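Local coordinates for putative acetoin utilization protein, acetoin dehydrogenase (Thermus thermophilus, PDB 5AWE), which is of unknown function but combines a pair of CBS domains with an ACT domain, consistent with regulatory sensing of a small ligand, at residues A[85-90]-A[110-115]. Sequence-based numbering, arbitrary orientation.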
loop_
_atom_site.group_PDB
_atom_site.type_symbol
_atom_site.label_atom_id
_atom_site.label_comp_id
_atom_site.label_asym_id
_atom_site.label_seq_id
_atom_site.Cartn_x
_atom_site.Cartn_y
_atom_site.Cartn_z
ATOM N N VAL A 85 27.955 12.888 -0.990
ATOM C CA VAL A 85 27.851 12.243 -2.297
ATOM C C VAL A 85 29.233 11.984 -2.897
ATOM O O VAL A 85 30.086 12.865 -2.898
ATOM C CB VAL A 85 27.050 13.111 -3.289
ATOM C CG1 VAL A 85 26.845 12.349 -4.592
ATOM C CG2 VAL A 85 25.714 13.515 -2.679
ATOM N N VAL A 86 29.451 10.778 -3.407
ATOM C CA VAL A 86 30.703 10.475 -4.089
ATOM C C VAL A 86 30.581 10.909 -5.547
ATOM O O VAL A 86 29.627 10.543 -6.236
ATOM C CB VAL A 86 31.043 8.955 -4.034
ATOM C CG1 VAL A 86 30.957 8.445 -2.594
ATOM C CG2 VAL A 86 30.108 8.174 -4.924
ATOM N N THR A 87 31.550 11.694 -6.012
ATOM C CA THR A 87 31.507 12.242 -7.362
ATOM C C THR A 87 32.841 12.052 -8.095
ATOM O O THR A 87 33.839 11.662 -7.495
ATOM C CB THR A 87 31.179 13.729 -7.316
ATOM O OG1 THR A 87 32.249 14.433 -6.671
ATOM C CG2 THR A 87 29.900 13.950 -6.532
ATOM N N VAL A 88 32.834 12.312 -9.399
ATOM C CA VAL A 88 34.058 12.394 -10.190
ATOM C C VAL A 88 34.083 13.682 -10.994
ATOM O O VAL A 88 33.033 14.213 -11.373
ATOM C CB VAL A 88 34.185 11.230 -11.199
ATOM C CG1 VAL A 88 35.103 10.164 -10.654
ATOM C CG2 VAL A 88 32.818 10.659 -11.507
ATOM N N GLU A 89 35.287 14.173 -11.267
ATOM C CA GLU A 89 35.454 15.360 -12.096
ATOM C C GLU A 89 35.271 14.981 -13.559
ATOM O O GLU A 89 35.681 13.905 -13.985
ATOM C CB GLU A 89 36.845 15.959 -11.888
ATOM C CG GLU A 89 37.419 15.724 -10.496
ATOM C CD GLU A 89 38.035 14.338 -10.345
ATOM O OE1 GLU A 89 39.171 14.138 -10.827
ATOM O OE2 GLU A 89 37.390 13.450 -9.746
ATOM N N ALA A 90 34.646 15.865 -14.326
ATOM C CA ALA A 90 34.426 15.618 -15.745
ATOM C C ALA A 90 35.739 15.257 -16.453
ATOM O O ALA A 90 35.769 14.377 -17.316
ATOM C CB ALA A 90 33.800 16.854 -16.391
ATOM N N PRO A 110 27.559 11.200 -9.890
ATOM C CA PRO A 110 27.334 12.548 -10.415
ATOM C C PRO A 110 28.666 13.060 -10.972
ATOM O O PRO A 110 29.720 12.816 -10.382
ATOM C CB PRO A 110 26.877 13.342 -9.187
ATOM C CG PRO A 110 26.341 12.302 -8.248
ATOM C CD PRO A 110 27.198 11.087 -8.470
ATOM N N VAL A 111 28.629 13.749 -12.105
ATOM C CA VAL A 111 29.860 14.270 -12.676
ATOM C C VAL A 111 29.927 15.767 -12.457
ATOM O O VAL A 111 28.955 16.488 -12.684
ATOM C CB VAL A 111 29.974 13.965 -14.189
ATOM C CG1 VAL A 111 31.297 14.505 -14.729
ATOM C CG2 VAL A 111 29.876 12.458 -14.428
HETATM N N MSE A 112 31.085 16.222 -12.003
HETATM C CA MSE A 112 31.244 17.592 -11.542
HETATM C C MSE A 112 32.303 18.335 -12.340
HETATM O O MSE A 112 33.191 17.730 -12.937
HETATM C CB MSE A 112 31.641 17.602 -10.062
HETATM C CG MSE A 112 30.669 16.864 -9.155
HETATM SE SE MSE A 112 29.047 17.638 -9.169
HETATM C CE MSE A 112 29.443 19.213 -8.494
ATOM N N GLU A 113 32.195 19.657 -12.345
ATOM C CA GLU A 113 33.350 20.516 -12.564
ATOM C C GLU A 113 33.560 21.348 -11.301
ATOM O O GLU A 113 32.914 22.380 -11.092
ATOM C CB GLU A 113 33.119 21.413 -13.777
ATOM C CG GLU A 113 33.077 20.640 -15.084
ATOM C CD GLU A 113 32.762 21.515 -16.269
ATOM O OE1 GLU A 113 32.781 22.753 -16.107
ATOM O OE2 GLU A 113 32.495 20.968 -17.359
ATOM N N GLY A 114 34.457 20.875 -10.446
ATOM C CA GLY A 114 34.566 21.453 -9.124
ATOM C C GLY A 114 33.236 21.389 -8.400
ATOM O O GLY A 114 32.762 20.315 -8.029
ATOM N N GLU A 115 32.628 22.552 -8.201
ATOM C CA GLU A 115 31.397 22.644 -7.436
ATOM C C GLU A 115 30.168 22.512 -8.334
ATOM O O GLU A 115 29.074 22.222 -7.853
ATOM C CB GLU A 115 31.366 23.975 -6.680
ATOM C CG GLU A 115 31.014 23.859 -5.197
ATOM C CD GLU A 115 32.058 23.108 -4.378
ATOM O OE1 GLU A 115 31.982 23.170 -3.128
ATOM O OE2 GLU A 115 32.947 22.458 -4.973
#
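The puckered ring of Pro110 meets Val85, Val86 and Thr87. Val85 CG1 meets the ring at its edge, 3.7 Å from CG. Thr87 CG2 stands over one face, nearest CB. Val86 O approaches obliquely from the same side, 3.3 Å from CD of Pro110. Beyond the ring the backbones pair as parallel strands, Val88 beside Val111 and Glu89 beside Met112. Val88 N gives a weak, long hydrogen bond to Pro110 O, 3.3 Å. Val88 O accepts a hydrogen bond from Met112 N at 2.9 Å. Met112 O then accepts one from Ala90 N at 2.7 Å, with an N-H...O angle of 154°. Both carbonyl oxygens also have a CA-H...O contact, Val88 O with CA of Val111 and Met112 O with CA of Glu89.

The side chains alternate between the two sheet faces. Val88 and Val111 share one face. Val88 reaches helix 94-103 there. CG1 of Val111 is anti to its backbone N (chi1 -179°) and lies 3.5 Å from CA of Ala90. Glu89 and selenomethionine Met112 start on the other face. CG of Met112 crosses Thr87, 3.7 Å from its CB, and the bent chain then leads away. Leu43 of strand 42-48 touches Val85, Thr87 and Met112.

The pairing closes the beta-alpha-beta unit of the second CBS domain. Glu113 extends past Ala90 CB to a salt bridge with Arg4. Backbone polar groups thus hold the strands in register, while mainly apolar side chains pack the pair of strands against helix 94-103 and strands 42-48 and 116-122.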